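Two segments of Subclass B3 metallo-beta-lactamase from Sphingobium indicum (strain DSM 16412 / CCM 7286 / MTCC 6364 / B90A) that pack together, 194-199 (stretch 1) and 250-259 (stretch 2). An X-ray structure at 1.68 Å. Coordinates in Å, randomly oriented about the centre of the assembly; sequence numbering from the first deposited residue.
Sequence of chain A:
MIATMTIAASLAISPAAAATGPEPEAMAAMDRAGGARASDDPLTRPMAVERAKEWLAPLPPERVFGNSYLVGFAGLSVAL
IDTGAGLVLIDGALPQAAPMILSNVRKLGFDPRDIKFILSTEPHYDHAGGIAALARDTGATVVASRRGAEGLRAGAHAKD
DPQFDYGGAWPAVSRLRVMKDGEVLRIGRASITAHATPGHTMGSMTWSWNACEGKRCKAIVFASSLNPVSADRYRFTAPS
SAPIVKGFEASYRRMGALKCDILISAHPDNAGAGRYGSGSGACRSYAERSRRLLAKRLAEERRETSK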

# COMPACT_ATOMS: atom_id res chain seq x y z
N ALA A 194 -7.40 10.06 0.92
CA ALA A 194 -6.24 9.56 1.68
C ALA A 194 -6.61 9.45 3.16
O ALA A 194 -7.21 10.39 3.72
CB ALA A 194 -5.06 10.55 1.50
N HIS A 195 -6.26 8.33 3.80
CA HIS A 195 -6.49 8.17 5.25
C HIS A 195 -5.19 7.77 5.90
O HIS A 195 -4.65 6.71 5.60
CB HIS A 195 -7.54 7.11 5.56
CG HIS A 195 -8.80 7.29 4.80
ND1 HIS A 195 -9.86 8.07 5.25
CD2 HIS A 195 -9.17 6.80 3.59
CE1 HIS A 195 -10.84 8.01 4.36
NE2 HIS A 195 -10.45 7.26 3.34
N ALA A 196 -4.70 8.58 6.82
CA ALA A 196 -3.51 8.15 7.56
C ALA A 196 -3.84 6.92 8.37
O ALA A 196 -4.77 6.95 9.20
CB ALA A 196 -3.04 9.27 8.51
N THR A 197 -3.04 5.83 8.21
CA THR A 197 -3.31 4.61 9.00
C THR A 197 -1.97 4.12 9.56
O THR A 197 -1.42 3.11 9.12
CB THR A 197 -4.03 3.52 8.19
OG1 THR A 197 -3.37 3.35 6.91
CG2 THR A 197 -5.49 3.93 7.96
N PRO A 198 -1.39 4.89 10.46
CA PRO A 198 -0.03 4.58 10.97
C PRO A 198 -0.02 3.37 11.88
O PRO A 198 -1.06 2.91 12.40
CB PRO A 198 0.36 5.84 11.75
CG PRO A 198 -1.00 6.38 12.17
CD PRO A 198 -1.92 6.13 11.04
N GLY A 199 1.19 2.84 12.08
CA GLY A 199 1.44 1.77 13.03
C GLY A 199 2.55 0.89 12.48
O GLY A 199 3.57 0.61 13.10
N ALA A 250 -5.36 4.90 16.27
CA ALA A 250 -6.08 5.77 15.34
C ALA A 250 -6.45 5.02 14.07
O ALA A 250 -7.55 5.19 13.53
CB ALA A 250 -5.19 6.96 14.96
N SER A 251 -5.57 4.12 13.64
CA SER A 251 -5.87 3.31 12.46
C SER A 251 -7.08 2.41 12.69
O SER A 251 -7.89 2.22 11.77
CB SER A 251 -4.67 2.44 12.13
OG SER A 251 -3.62 3.27 11.64
N TYR A 252 -7.19 1.81 13.87
CA TYR A 252 -8.32 0.92 14.12
C TYR A 252 -9.62 1.71 14.10
O TYR A 252 -10.62 1.24 13.55
CB TYR A 252 -8.15 0.20 15.46
CG TYR A 252 -6.89 -0.59 15.55
CD1 TYR A 252 -6.31 -1.13 14.42
CD2 TYR A 252 -6.27 -0.78 16.81
CE1 TYR A 252 -5.13 -1.85 14.50
CE2 TYR A 252 -5.09 -1.53 16.92
CZ TYR A 252 -4.54 -2.08 15.75
OH TYR A 252 -3.36 -2.81 15.87
N ARG A 253 -9.59 2.93 14.65
CA ARG A 253 -10.78 3.79 14.65
C ARG A 253 -11.15 4.20 13.22
O ARG A 253 -12.33 4.12 12.83
CB ARG A 253 -10.57 5.06 15.50
CG ARG A 253 -10.40 4.80 17.03
CD ARG A 253 -10.42 6.11 17.90
NE ARG A 253 -9.28 7.00 17.67
CZ ARG A 253 -8.11 6.91 18.33
NH1 ARG A 253 -7.92 5.98 19.25
NH2 ARG A 253 -7.15 7.76 18.06
N ARG A 254 -10.13 4.52 12.41
CA ARG A 254 -10.36 4.88 11.01
C ARG A 254 -10.95 3.70 10.27
O ARG A 254 -11.95 3.83 9.54
CB ARG A 254 -9.06 5.33 10.34
CG ARG A 254 -9.18 5.48 8.81
CD ARG A 254 -10.21 6.60 8.50
NE ARG A 254 -9.83 7.81 9.24
CZ ARG A 254 -10.70 8.64 9.82
NH1 ARG A 254 -12.02 8.43 9.74
NH2 ARG A 254 -10.26 9.68 10.53
N MET A 255 -10.30 2.53 10.39
CA MET A 255 -10.75 1.37 9.62
C MET A 255 -12.15 0.91 10.05
O MET A 255 -12.90 0.39 9.23
CB MET A 255 -9.72 0.24 9.78
CG MET A 255 -8.44 0.55 9.05
SD MET A 255 -8.59 0.71 7.23
CE MET A 255 -9.03 -0.93 6.87
N GLY A 256 -12.53 1.14 11.30
CA GLY A 256 -13.90 0.89 11.72
C GLY A 256 -14.92 1.89 11.19
O GLY A 256 -16.09 1.53 11.04
N ALA A 257 -14.49 3.11 10.88
CA ALA A 257 -15.37 4.16 10.36
C ALA A 257 -15.57 4.11 8.84
O ALA A 257 -16.55 4.67 8.34
CB ALA A 257 -14.83 5.55 10.71
N LEU A 258 -14.65 3.51 8.09
CA LEU A 258 -14.73 3.59 6.65
C LEU A 258 -15.92 2.84 6.11
O LEU A 258 -16.24 1.74 6.57
CB LEU A 258 -13.47 2.97 6.01
CG LEU A 258 -12.24 3.81 6.00
CD1 LEU A 258 -11.04 2.98 5.57
CD2 LEU A 258 -12.48 5.07 5.13
N LYS A 259 -16.53 3.41 5.08
CA LYS A 259 -17.44 2.67 4.24
C LYS A 259 -16.54 1.76 3.39
O LYS A 259 -15.57 2.22 2.76
CB LYS A 259 -18.25 3.61 3.34
CG LYS A 259 -19.36 2.94 2.57
CD LYS A 259 -20.37 2.43 3.56
CE LYS A 259 -21.67 1.97 2.95
NZ LYS A 259 -22.58 1.57 4.07
O HOH W 1 -7.07 8.52 9.21

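Stretch 1 is the end of a strand, 194-196, followed by a loop. Stretch 2 is the last part of a helix, 250-257, and the two residues after it. The backbones come nearest at Thr-197 and Ser-251, whose CA atoms lie 4.5 Å apart. No backbone-to-backbone hydrogen bond joins the stretches. Side chains, two backbone carbonyls of stretch 1 and one water make the contact, which buries 316 Å² in total.

Ala-194 does not reach the helix. His-195 points toward stretch 2 and meets Arg-254 in the helix and Leu-258 just after it. Leu-258 CD2 sits over one face of the His-195 ring, 3.7 Å from the ring centroid and 25° off the ring normal. This is a CH-pi contact, in which a methyl group packs on the pi cloud. The closest atoms are His-195 CE1 and Leu-258 CD2, at 3.5 Å. Arg-254 CD approaches His-195 ND1 to 3.6 Å. That approach is oblique and is a van der Waals contact. His-195 NE2 is hydrogen-bonded elsewhere in the structure.

Ala-196 works through its carbonyl. Water 1 donates to Ala-196 O at 2.8 Å and accepts from Arg-254 NE at 2.9 Å. It thus bridges strand backbone and arginine side chain, which do not bond directly here.

Thr-197 adds apolar packing. Thr-197 CG2 lies 4.1 Å from Arg-254 CG, a loose apolar contact.

Pro-198 supplies the one direct hydrogen bond. Ser-251 OG donates to Pro-198 O at 2.7 Å. The serine is in the m rotamer, and its CB points toward the loop. The position of OG is less certain, because it is modelled too close to a neighbour. Pro-198 N is 3.0 Å from Ser-251 OG, but a proline nitrogen has no hydrogen to share.

Gly-199 makes no contact. Its phi/psi of 147/-58 would jam a CB against the preceding carbonyl oxygen, so the backbone itself calls for glycine.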